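Local coordinates for major capsid protein (Faustovirus, PDB 5J7O) that probably builds the outer protein shell of a large double-stranded DNA virus as a trimeric double jelly-roll capsomer, at residues Y71-N79 with F91-D102. Numbering follows the deposited sequence.
Sequences YEYQKTRPN and FSIPQFGDFFSD
Q74 spreads its extended chain across the F96 ring, with NE2 over one face near the rim and the amide tilted 31° from the ring, while Q74 OE1 comes 3.3 Å from F96 CB. With chi1 at -168°, F96 extends its ring away from its own backbone N and up to strand 69-76, and E72 brings its carboxylate OE1 to 3.4 Å from F96 CZ. Farther along, P94 and T76 meet tip to tip, P94 CG lying 3.9 Å from T76 CB. P78 then lies beside F91, placing CB over the ring face in a CH-pi contact and P78 CD 3.5 Å from F91 CE2.

Polar bonds close the two ends. Y73 OH donates to the syn lone pair of D102 OD2 at 2.7 Å, the oxygen lying in the plane of the tyrosine ring. At the other end N79 ND2 gives S92 OG a bent bond of 3.1 Å (139° at the hydrogen), and one water takes the N-H of S92 while donating to R77 O and N79 OD1.

Strands 69-76 and 99-109 both pair with 389-401, from which N397 ND2 hydrogen-bonds D102 OD1. Y548 of the second subunit also bonds D102 OD2, and the hydroxyls of Y73 and Y553 of that subunit are hydrogen-bonded. The tyrosine-aspartate pair thus belongs to a polar network across the subunit interface, whereas an amide bond and one water hold the far end and the middle packs on rings and prolines.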
ATOM      1  N   TYR B  71     -33.641   4.502  -7.331  1.00 41.23           N
ATOM      2  CA  TYR B  71     -33.057   5.755  -6.884  1.00 41.81           C
ATOM      3  C   TYR B  71     -32.570   6.573  -8.072  1.00 43.07           C
ATOM      4  O   TYR B  71     -32.403   6.066  -9.184  1.00 44.61           O
ATOM      5  CB  TYR B  71     -31.912   5.535  -5.874  1.00 40.72           C
ATOM      6  CG  TYR B  71     -30.712   4.755  -6.373  1.00 40.63           C
ATOM      7  CD1 TYR B  71     -29.704   5.377  -7.101  1.00 40.27           C
ATOM      8  CD2 TYR B  71     -30.566   3.405  -6.077  1.00 40.40           C
ATOM      9  CE1 TYR B  71     -28.602   4.670  -7.545  1.00 39.53           C
ATOM     10  CE2 TYR B  71     -29.468   2.691  -6.515  1.00 39.85           C
ATOM     11  CZ  TYR B  71     -28.488   3.328  -7.247  1.00 39.27           C
ATOM     12  OH  TYR B  71     -27.392   2.621  -7.685  1.00 37.76           O
ATOM     13  N   GLU B  72     -32.362   7.861  -7.811  1.00 42.39           N
ATOM     14  CA  GLU B  72     -31.876   8.806  -8.805  1.00 43.67           C
ATOM     15  C   GLU B  72     -31.337  10.027  -8.077  1.00 41.04           C
ATOM     16  O   GLU B  72     -31.941  10.494  -7.107  1.00 38.42           O
ATOM     17  CB  GLU B  72     -32.981   9.216  -9.784  1.00 47.88           C
ATOM     18  CG  GLU B  72     -32.541  10.254 -10.805  1.00 53.15           C
ATOM     19  CD  GLU B  72     -33.702  10.839 -11.584  1.00 57.35           C
ATOM     20  OE1 GLU B  72     -34.856  10.429 -11.336  1.00 58.34           O
ATOM     21  OE2 GLU B  72     -33.460  11.713 -12.443  1.00 59.42           O
ATOM     22  N   TYR B  73     -30.205  10.537  -8.547  1.00 40.66           N
ATOM     23  CA  TYR B  73     -29.579  11.696  -7.936  1.00 39.64           C
ATOM     24  C   TYR B  73     -30.146  12.986  -8.514  1.00 39.88           C
ATOM     25  O   TYR B  73     -30.603  13.035  -9.659  1.00 39.87           O
ATOM     26  CB  TYR B  73     -28.063  11.657  -8.127  1.00 39.71           C
ATOM     27  CG  TYR B  73     -27.378  10.646  -7.241  1.00 38.71           C
ATOM     28  CD1 TYR B  73     -26.843  11.020  -6.016  1.00 36.05           C
ATOM     29  CD2 TYR B  73     -27.280   9.314  -7.621  1.00 38.17           C
ATOM     30  CE1 TYR B  73     -26.221  10.098  -5.198  1.00 36.33           C
ATOM     31  CE2 TYR B  73     -26.659   8.385  -6.809  1.00 37.01           C
ATOM     32  CZ  TYR B  73     -26.133   8.782  -5.599  1.00 35.86           C
ATOM     33  OH  TYR B  73     -25.515   7.860  -4.786  1.00 35.65           O
ATOM     34  N   GLN B  74     -30.115  14.035  -7.697  1.00 38.72           N
ATOM     35  CA  GLN B  74     -30.597  15.354  -8.079  1.00 39.82           C
ATOM     36  C   GLN B  74     -29.683  16.392  -7.453  1.00 39.80           C
ATOM     37  O   GLN B  74     -29.400  16.326  -6.253  1.00 39.82           O
ATOM     38  CB  GLN B  74     -32.045  15.567  -7.621  1.00 42.66           C
ATOM     39  CG  GLN B  74     -32.649  16.896  -8.039  1.00 45.40           C
ATOM     40  CD  GLN B  74     -34.078  17.059  -7.557  1.00 49.31           C
ATOM     41  OE1 GLN B  74     -34.370  16.885  -6.374  1.00 53.09           O
ATOM     42  NE2 GLN B  74     -34.980  17.383  -8.477  1.00 48.44           N
ATOM     43  N   LYS B  75     -29.211  17.336  -8.261  1.00 40.29           N
ATOM     44  CA  LYS B  75     -28.310  18.379  -7.794  1.00 40.26           C
ATOM     45  C   LYS B  75     -29.033  19.718  -7.766  1.00 42.36           C
ATOM     46  O   LYS B  75     -29.836  20.023  -8.654  1.00 44.74           O
ATOM     47  CB  LYS B  75     -27.054  18.464  -8.669  1.00 39.09           C
ATOM     48  CG  LYS B  75     -27.288  18.842 -10.122  1.00 37.95           C
ATOM     49  CD  LYS B  75     -25.992  18.727 -10.914  1.00 36.67           C
ATOM     50  CE  LYS B  75     -26.145  19.239 -12.337  1.00 35.44           C
ATOM     51  NZ  LYS B  75     -26.161  20.726 -12.397  1.00 36.51           N
ATOM     52  N   THR B  76     -28.754  20.509  -6.731  1.00 45.00           N
ATOM     53  CA  THR B  76     -29.409  21.792  -6.542  1.00 48.96           C
ATOM     54  C   THR B  76     -28.375  22.834  -6.136  1.00 48.48           C
ATOM     55  O   THR B  76     -27.292  22.509  -5.643  1.00 47.79           O
ATOM     56  CB  THR B  76     -30.523  21.713  -5.488  1.00 54.34           C
ATOM     57  OG1 THR B  76     -31.266  22.938  -5.482  1.00 59.41           O
ATOM     58  CG2 THR B  76     -29.936  21.476  -4.103  1.00 53.67           C
ATOM     59  N   ARG B  77     -28.725  24.094  -6.355  1.00 49.37           N
ATOM     60  CA  ARG B  77     -27.869  25.231  -6.070  1.00 49.66           C
ATOM     61  C   ARG B  77     -28.230  25.857  -4.731  1.00 46.83           C
ATOM     62  O   ARG B  77     -29.338  25.662  -4.221  1.00 45.17           O
ATOM     63  CB  ARG B  77     -27.991  26.275  -7.186  1.00 52.90           C
ATOM     64  CG  ARG B  77     -27.524  25.776  -8.538  1.00 54.82           C
ATOM     65  CD  ARG B  77     -27.245  26.923  -9.489  1.00 56.62           C
ATOM     66  NE  ARG B  77     -26.713  26.447 -10.763  1.00 59.17           N
ATOM     67  CZ  ARG B  77     -25.443  26.113 -10.963  1.00 60.20           C
ATOM     68  NH1 ARG B  77     -24.567  26.202  -9.970  1.00 59.83           N
ATOM     69  NH2 ARG B  77     -25.046  25.688 -12.154  1.00 60.94           N
ATOM     70  N   PRO B  78     -27.315  26.609  -4.124  1.00 46.35           N
ATOM     71  CA  PRO B  78     -27.620  27.234  -2.834  1.00 47.75           C
ATOM     72  C   PRO B  78     -28.606  28.384  -2.975  1.00 50.76           C
ATOM     73  O   PRO B  78     -28.747  29.002  -4.031  1.00 50.38           O
ATOM     74  CB  PRO B  78     -26.257  27.738  -2.353  1.00 45.74           C
ATOM     75  CG  PRO B  78     -25.475  27.939  -3.602  1.00 44.39           C
ATOM     76  CD  PRO B  78     -25.917  26.844  -4.527  1.00 44.83           C
ATOM     77  N   ASN B  79     -29.296  28.663  -1.870  1.00 54.06           N
ATOM     78  CA  ASN B  79     -30.216  29.790  -1.787  1.00 56.83           C
ATOM     79  C   ASN B  79     -29.503  31.114  -1.552  1.00 57.54           C
ATOM     80  O   ASN B  79     -30.165  32.157  -1.522  1.00 56.81           O
ATOM     81  CB  ASN B  79     -31.229  29.563  -0.662  1.00 58.56           C
ATOM     82  CG  ASN B  79     -31.758  28.144  -0.626  1.00 59.57           C
ATOM     83  OD1 ASN B  79     -32.088  27.565  -1.661  1.00 60.23           O
ATOM     84  ND2 ASN B  79     -31.836  27.573   0.572  1.00 59.63           N
ATOM     85  N   PHE B  91     -28.237  25.090   1.222  1.00 45.27           N
ATOM     86  CA  PHE B  91     -29.048  24.421   0.217  1.00 44.92           C
ATOM     87  C   PHE B  91     -30.387  24.027   0.823  1.00 44.66           C
ATOM     88  O   PHE B  91     -30.454  23.600   1.980  1.00 45.09           O
ATOM     89  CB  PHE B  91     -28.362  23.158  -0.316  1.00 44.03           C
ATOM     90  CG  PHE B  91     -26.995  23.392  -0.885  1.00 42.52           C
ATOM     91  CD1 PHE B  91     -25.879  23.371  -0.067  1.00 42.74           C
ATOM     92  CD2 PHE B  91     -26.823  23.603  -2.243  1.00 41.65           C
ATOM     93  CE1 PHE B  91     -24.616  23.574  -0.589  1.00 43.06           C
ATOM     94  CE2 PHE B  91     -25.562  23.806  -2.771  1.00 41.89           C
ATOM     95  CZ  PHE B  91     -24.458  23.792  -1.943  1.00 42.52           C
ATOM     96  N   SER B  92     -31.450  24.169   0.040  1.00 43.75           N
ATOM     97  CA  SER B  92     -32.694  23.491   0.360  1.00 45.00           C
ATOM     98  C   SER B  92     -32.638  22.065  -0.171  1.00 45.37           C
ATOM     99  O   SER B  92     -32.010  21.789  -1.197  1.00 45.82           O
ATOM    100  CB  SER B  92     -33.893  24.227  -0.239  1.00 46.38           C
ATOM    101  OG  SER B  92     -34.130  25.455   0.426  1.00 47.52           O
ATOM    102  N   ILE B  93     -33.280  21.155   0.548  1.00 44.47           N
ATOM    103  CA  ILE B  93     -33.401  19.776   0.081  1.00 43.21           C
ATOM    104  C   ILE B  93     -34.691  19.690  -0.725  1.00 44.23           C
ATOM    105  O   ILE B  93     -35.784  19.656  -0.142  1.00 44.27           O
ATOM    106  CB  ILE B  93     -33.384  18.778   1.248  1.00 41.47           C
ATOM    107  CG1 ILE B  93     -32.119  18.975   2.087  1.00 39.75           C
ATOM    108  CG2 ILE B  93     -33.451  17.352   0.724  1.00 40.69           C
ATOM    109  CD1 ILE B  93     -32.047  18.088   3.309  1.00 38.86           C
ATOM    110  N   PRO B  94     -34.614  19.664  -2.056  1.00 45.92           N
ATOM    111  CA  PRO B  94     -35.832  19.745  -2.867  1.00 46.67           C
ATOM    112  C   PRO B  94     -36.729  18.536  -2.661  1.00 49.06           C
ATOM    113  O   PRO B  94     -36.298  17.466  -2.227  1.00 49.26           O
ATOM    114  CB  PRO B  94     -35.302  19.800  -4.307  1.00 45.77           C
ATOM    115  CG  PRO B  94     -33.855  20.165  -4.183  1.00 45.11           C
ATOM    116  CD  PRO B  94     -33.405  19.571  -2.888  1.00 44.84           C
ATOM    117  N   GLN B  95     -38.005  18.728  -2.977  1.00 50.38           N
ATOM    118  CA  GLN B  95     -38.966  17.637  -2.938  1.00 51.10           C
ATOM    119  C   GLN B  95     -38.860  16.847  -4.237  1.00 46.29           C
ATOM    120  O   GLN B  95     -39.105  17.386  -5.321  1.00 42.69           O
ATOM    121  CB  GLN B  95     -40.378  18.176  -2.735  1.00 56.13           C
ATOM    122  CG  GLN B  95     -41.361  17.142  -2.228  1.00 60.52           C
ATOM    123  CD  GLN B  95     -42.591  17.773  -1.618  1.00 62.82           C
ATOM    124  OE1 GLN B  95     -42.617  18.083  -0.427  1.00 62.74           O
ATOM    125  NE2 GLN B  95     -43.621  17.969  -2.432  1.00 64.26           N
ATOM    126  N   PHE B  96     -38.478  15.577  -4.127  1.00 45.16           N
ATOM    127  CA  PHE B  96     -38.253  14.754  -5.306  1.00 44.55           C
ATOM    128  C   PHE B  96     -38.705  13.321  -5.053  1.00 46.91           C
ATOM    129  O   PHE B  96     -39.743  12.891  -5.564  1.00 48.08           O
ATOM    130  CB  PHE B  96     -36.775  14.792  -5.705  1.00 42.00           C
ATOM    131  CG  PHE B  96     -36.492  14.217  -7.063  1.00 39.83           C
ATOM    132  CD1 PHE B  96     -37.497  14.097  -8.009  1.00 39.66           C
ATOM    133  CD2 PHE B  96     -35.215  13.791  -7.392  1.00 39.41           C
ATOM    134  CE1 PHE B  96     -37.231  13.566  -9.258  1.00 38.88           C
ATOM    135  CE2 PHE B  96     -34.944  13.258  -8.638  1.00 38.69           C
ATOM    136  CZ  PHE B  96     -35.953  13.146  -9.573  1.00 38.33           C
ATOM    137  N   GLY B  97     -37.933  12.574  -4.261  1.00 47.84           N
ATOM    138  CA  GLY B  97     -38.268  11.195  -3.980  1.00 47.08           C
ATOM    139  C   GLY B  97     -39.105  11.032  -2.724  1.00 47.48           C
ATOM    140  O   GLY B  97     -39.361  11.981  -1.984  1.00 47.19           O
ATOM    141  N   ASP B  98     -39.548   9.793  -2.499  1.00 48.02           N
ATOM    142  CA  ASP B  98     -40.210   9.465  -1.242  1.00 47.41           C
ATOM    143  C   ASP B  98     -39.231   9.522  -0.077  1.00 46.02           C
ATOM    144  O   ASP B  98     -39.631   9.805   1.058  1.00 46.20           O
ATOM    145  CB  ASP B  98     -40.850   8.079  -1.330  1.00 48.02           C
ATOM    146  CG  ASP B  98     -41.834   7.964  -2.477  1.00 50.57           C
ATOM    147  OD1 ASP B  98     -42.655   8.888  -2.652  1.00 52.20           O
ATOM    148  OD2 ASP B  98     -41.782   6.952  -3.208  1.00 50.84           O
ATOM    149  N   PHE B  99     -37.956   9.250  -0.342  1.00 44.11           N
ATOM    150  CA  PHE B  99     -36.898   9.316   0.652  1.00 41.37           C
ATOM    151  C   PHE B  99     -35.694   9.998   0.019  1.00 41.06           C
ATOM    152  O   PHE B  99     -35.549  10.026  -1.205  1.00 41.11           O
ATOM    153  CB  PHE B  99     -36.501   7.918   1.161  1.00 39.91           C
ATOM    154  CG  PHE B  99     -37.640   7.128   1.745  1.00 41.61           C
ATOM    155  CD1 PHE B  99     -38.541   6.468   0.924  1.00 44.35           C
ATOM    156  CD2 PHE B  99     -37.793   7.023   3.118  1.00 40.21           C
ATOM    157  CE1 PHE B  99     -39.586   5.739   1.460  1.00 45.50           C
ATOM    158  CE2 PHE B  99     -38.835   6.294   3.660  1.00 42.15           C
ATOM    159  CZ  PHE B  99     -39.733   5.654   2.830  1.00 44.35           C
ATOM    160  N   PHE B 100     -34.826  10.558   0.859  1.00 39.44           N
ATOM    161  CA  PHE B 100     -33.535  11.045   0.397  1.00 39.48           C
ATOM    162  C   PHE B 100     -32.432  10.429   1.246  1.00 37.86           C
ATOM    163  O   PHE B 100     -32.615  10.161   2.437  1.00 37.08           O
ATOM    164  CB  PHE B 100     -33.441  12.588   0.400  1.00 41.54           C
ATOM    165  CG  PHE B 100     -33.842  13.239   1.696  1.00 45.46           C
ATOM    166  CD1 PHE B 100     -35.161  13.591   1.930  1.00 47.04           C
ATOM    167  CD2 PHE B 100     -32.892  13.541   2.658  1.00 47.52           C
ATOM    168  CE1 PHE B 100     -35.530  14.208   3.112  1.00 48.72           C
ATOM    169  CE2 PHE B 100     -33.254  14.157   3.843  1.00 49.13           C
ATOM    170  CZ  PHE B 100     -34.575  14.490   4.069  1.00 49.60           C
ATOM    171  N   SER B 101     -31.283  10.193   0.610  1.00 34.83           N
ATOM    172  CA  SER B 101     -30.225   9.399   1.221  1.00 33.92           C
ATOM    173  C   SER B 101     -28.883  10.120   1.194  1.00 33.21           C
ATOM    174  O   SER B 101     -28.751  11.221   1.739  1.00 33.38           O
ATOM    175  CB  SER B 101     -30.115   8.045   0.517  1.00 33.76           C
ATOM    176  OG  SER B 101     -29.306   7.144   1.252  1.00 35.16           O
ATOM    177  N   ASP B 102     -27.883   9.508   0.560  1.00 31.99           N
ATOM    178  CA  ASP B 102     -26.524  10.029   0.611  1.00 33.10           C
ATOM    179  C   ASP B 102     -26.417  11.364  -0.119  1.00 34.49           C
ATOM    180  O   ASP B 102     -27.116  11.626  -1.101  1.00 34.24           O
ATOM    181  CB  ASP B 102     -25.543   9.020   0.011  1.00 32.86           C
ATOM    182  CG  ASP B 102     -25.926   8.593  -1.392  1.00 36.68           C
ATOM    183  OD1 ASP B 102     -26.902   7.826  -1.533  1.00 37.18           O
ATOM    184  OD2 ASP B 102     -25.245   9.012  -2.352  1.00 38.91           O
TER
HETATM  185  O   HOH W   1     -31.205  25.199  -2.334  1.00 36.06           O